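Local structure of sensor protein KdpD (Escherichia coli, 4Y2F) at residues A[111-115]-A[116-120]. The protein probably senses potassium and acts as a histidine kinase that phosphorylates itself and passes the phosphate on, through a region that includes a GAF domain. Sequence-based numbering, arbitrary orientation.
Sequences QLMIP and EQQRL
I114 O accepts a hydrogen bond from Q118 N (3.0 Å) and P115 O one from R119 N (2.9 Å), the first two i to i+4 bonds of helix 115-142. I114 is the N-cap residue and P115 fills the first turn, where its lack of an N-H costs no helix bond. Q118 reaches back across the turn to the end of helix 109-112. With CG anti to its carbonyl carbon (chi1 -71°) and the chain bent at chi2, its amide is carried to L112 O. The Q118 NE2 to L112 O bond is 2.9 Å long and nearly straight, at 164°. L112 O lies close to the amide plane of Q118, but NE2 stands above the carbonyl plane of L112. M113 lies against the same amide, its SD 3.7 Å from Q118 NE2 and its CE against Q118 CD and OE1. Q118 OE1 accepts a hydrogen bond from Q88 NE2 of strand 88-94. With an alanine at Q118, L112 O and Q88 NE2 would probably lose their amide partner, and the M113 thioether the group it packs on. The R119 guanidinium turns one face to P115 O, offset toward the rim, with R119 NH1 3.6 Å from P115 CB. The turn joins helix 109-112 to the long helix 115-142 of the GAF domain. L112 packs on V104 and P106 of strand 97-106 in the antiparallel sheet, while L120 touches F33 of helix 18-33.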
ATOM      1  N   GLN A 111     -20.548  10.195  -8.705  1.00 14.36           N
ATOM      2  CA  GLN A 111     -19.488  10.665  -7.824  1.00 14.08           C
ATOM      3  C   GLN A 111     -18.382   9.627  -7.697  1.00 12.04           C
ATOM      4  O   GLN A 111     -17.195   9.957  -7.815  1.00 14.06           O
ATOM      5  CB  GLN A 111     -20.113  10.972  -6.462  1.00 14.42           C
ATOM      6  CG  GLN A 111     -19.125  11.448  -5.401  1.00 20.71           C
ATOM      7  CD  GLN A 111     -19.691  11.313  -3.995  1.00 40.69           C
ATOM      8  OE1 GLN A 111     -19.842  10.202  -3.483  1.00 44.10           O
ATOM      9  NE2 GLN A 111     -20.022  12.438  -3.373  1.00 52.82           N
ATOM     10  N   LEU A 112     -18.739   8.355  -7.506  1.00 11.94           N
ATOM     11  CA  LEU A 112     -17.726   7.315  -7.383  1.00 11.73           C
ATOM     12  C   LEU A 112     -16.897   7.184  -8.649  1.00 11.90           C
ATOM     13  O   LEU A 112     -15.695   6.893  -8.579  1.00 12.49           O
ATOM     14  CB  LEU A 112     -18.402   5.980  -7.068  1.00 12.34           C
ATOM     15  CG  LEU A 112     -17.450   4.787  -6.929  1.00 13.01           C
ATOM     16  CD1 LEU A 112     -16.549   4.984  -5.735  1.00 18.50           C
ATOM     17  CD2 LEU A 112     -18.218   3.497  -6.809  1.00 16.00           C
ATOM     18  N   MET A 113     -17.513   7.386  -9.808  1.00 12.66           N
ATOM     19  CA  MET A 113     -16.852   7.157 -11.085  1.00 13.83           C
ATOM     20  C   MET A 113     -16.021   8.346 -11.558  1.00 13.80           C
ATOM     21  O   MET A 113     -15.381   8.253 -12.611  1.00 15.15           O
ATOM     22  CB  MET A 113     -17.867   6.750 -12.150  1.00 15.55           C
ATOM     23  CG  MET A 113     -18.626   5.444 -11.820  1.00 16.26           C
ATOM     24  SD  MET A 113     -17.598   4.024 -11.308  1.00 19.00           S
ATOM     25  CE  MET A 113     -16.624   3.778 -12.790  1.00 29.08           C
ATOM     26  N   ILE A 114     -15.998   9.438 -10.796  1.00 12.70           N
ATOM     27  CA  ILE A 114     -15.048  10.520 -11.101  1.00 12.72           C
ATOM     28  C   ILE A 114     -13.647   9.919 -11.171  1.00 12.55           C
ATOM     29  O   ILE A 114     -13.245   9.173 -10.250  1.00 12.14           O
ATOM     30  CB  ILE A 114     -15.109  11.598 -10.003  1.00 16.13           C
ATOM     31  CG1 ILE A 114     -16.446  12.348 -10.059  1.00 15.72           C
ATOM     32  CG2 ILE A 114     -13.901  12.554 -10.124  1.00 18.31           C
ATOM     33  CD1 ILE A 114     -16.647  13.315  -8.912  1.00 19.91           C
ATOM     34  N   PRO A 115     -12.881  10.157 -12.228  1.00 11.82           N
ATOM     35  CA  PRO A 115     -11.579   9.470 -12.357  1.00 12.21           C
ATOM     36  C   PRO A 115     -10.647   9.638 -11.167  1.00 12.36           C
ATOM     37  O   PRO A 115     -10.045   8.645 -10.731  1.00 13.18           O
ATOM     38  CB  PRO A 115     -11.017  10.014 -13.680  1.00 12.50           C
ATOM     39  CG  PRO A 115     -12.290  10.251 -14.513  1.00 14.14           C
ATOM     40  CD  PRO A 115     -13.284  10.805 -13.499  1.00 12.41           C
ATOM     41  N   GLU A 116     -10.565  10.832 -10.581  1.00 12.58           N
ATOM     42  CA  GLU A 116      -9.747  11.007  -9.392  1.00 15.04           C
ATOM     43  C   GLU A 116     -10.192  10.082  -8.257  1.00 13.26           C
ATOM     44  O   GLU A 116      -9.351   9.521  -7.541  1.00 13.93           O
ATOM     45  CB  GLU A 116      -9.776  12.469  -8.959  1.00 16.51           C
ATOM     46  CG  GLU A 116      -9.002  12.711  -7.658  1.00 19.95           C
ATOM     47  CD  GLU A 116      -8.784  14.173  -7.341  1.00 41.70           C
ATOM     48  OE1 GLU A 116      -9.538  15.024  -7.859  1.00 45.30           O
ATOM     49  OE2 GLU A 116      -7.845  14.468  -6.571  1.00 48.57           O
ATOM     50  N   GLN A 117     -11.502   9.903  -8.077  0.54 12.86           N
ATOM     51  CA  GLN A 117     -11.975   8.976  -7.048  0.54 10.51           C
ATOM     52  C   GLN A 117     -11.607   7.539  -7.380  0.54 11.06           C
ATOM     53  O   GLN A 117     -11.204   6.774  -6.492  0.54 11.57           O
ATOM     54  CB  GLN A 117     -13.489   9.095  -6.864  0.54 11.64           C
ATOM     55  CG  GLN A 117     -13.921  10.419  -6.304  0.54 11.95           C
ATOM     56  CD  GLN A 117     -13.313  10.683  -4.951  0.54 22.55           C
ATOM     57  OE1 GLN A 117     -13.263   9.796  -4.100  0.54 22.16           O
ATOM     58  NE2 GLN A 117     -12.823  11.897  -4.749  0.54 28.21           N
ATOM     59  N   GLN A 118     -11.774   7.149  -8.640  1.00 10.83           N
ATOM     60  CA  GLN A 118     -11.347   5.811  -9.066  1.00 12.01           C
ATOM     61  C   GLN A 118      -9.873   5.564  -8.783  1.00 12.33           C
ATOM     62  O   GLN A 118      -9.497   4.464  -8.364  1.00 13.85           O
ATOM     63  CB  GLN A 118     -11.631   5.625 -10.559  1.00 12.66           C
ATOM     64  CG  GLN A 118     -13.137   5.513 -10.844  1.00 13.28           C
ATOM     65  CD  GLN A 118     -13.697   4.234 -10.283  1.00 13.91           C
ATOM     66  OE1 GLN A 118     -13.337   3.151 -10.770  1.00 17.42           O
ATOM     67  NE2 GLN A 118     -14.536   4.327  -9.271  1.00 11.97           N
ATOM     68  N   ARG A 119      -9.013   6.563  -9.011  1.00 12.07           N
ATOM     69  CA  ARG A 119      -7.594   6.365  -8.747  1.00 13.93           C
ATOM     70  C   ARG A 119      -7.342   6.205  -7.253  1.00 14.46           C
ATOM     71  O   ARG A 119      -6.534   5.358  -6.846  1.00 15.62           O
ATOM     72  CB  ARG A 119      -6.784   7.524  -9.331  1.00 13.34           C
ATOM     73  CG  ARG A 119      -6.821   7.556 -10.861  1.00 14.51           C
ATOM     74  CD  ARG A 119      -5.849   8.566 -11.473  1.00 17.43           C
ATOM     75  NE  ARG A 119      -6.131   9.955 -11.111  1.00 18.47           N
ATOM     76  CZ  ARG A 119      -6.905  10.782 -11.813  1.00 20.49           C
ATOM     77  NH1 ARG A 119      -7.526  10.364 -12.911  1.00 16.88           N
ATOM     78  NH2 ARG A 119      -7.087  12.027 -11.399  1.00 20.03           N
ATOM     79  N   LEU A 120      -8.066   6.960  -6.421  1.00 11.60           N
ATOM     80  CA  LEU A 120      -7.930   6.810  -4.973  1.00 13.41           C
ATOM     81  C   LEU A 120      -8.413   5.438  -4.531  1.00 14.48           C
ATOM     82  O   LEU A 120      -7.760   4.766  -3.714  1.00 15.86           O
ATOM     83  CB  LEU A 120      -8.690   7.919  -4.243  1.00 14.05           C
ATOM     84  CG  LEU A 120      -8.577   7.795  -2.726  1.00 20.06           C
ATOM     85  CD1 LEU A 120      -7.120   7.972  -2.268  1.00 23.71           C
ATOM     86  CD2 LEU A 120      -9.467   8.830  -2.063  1.00 24.56           C
TER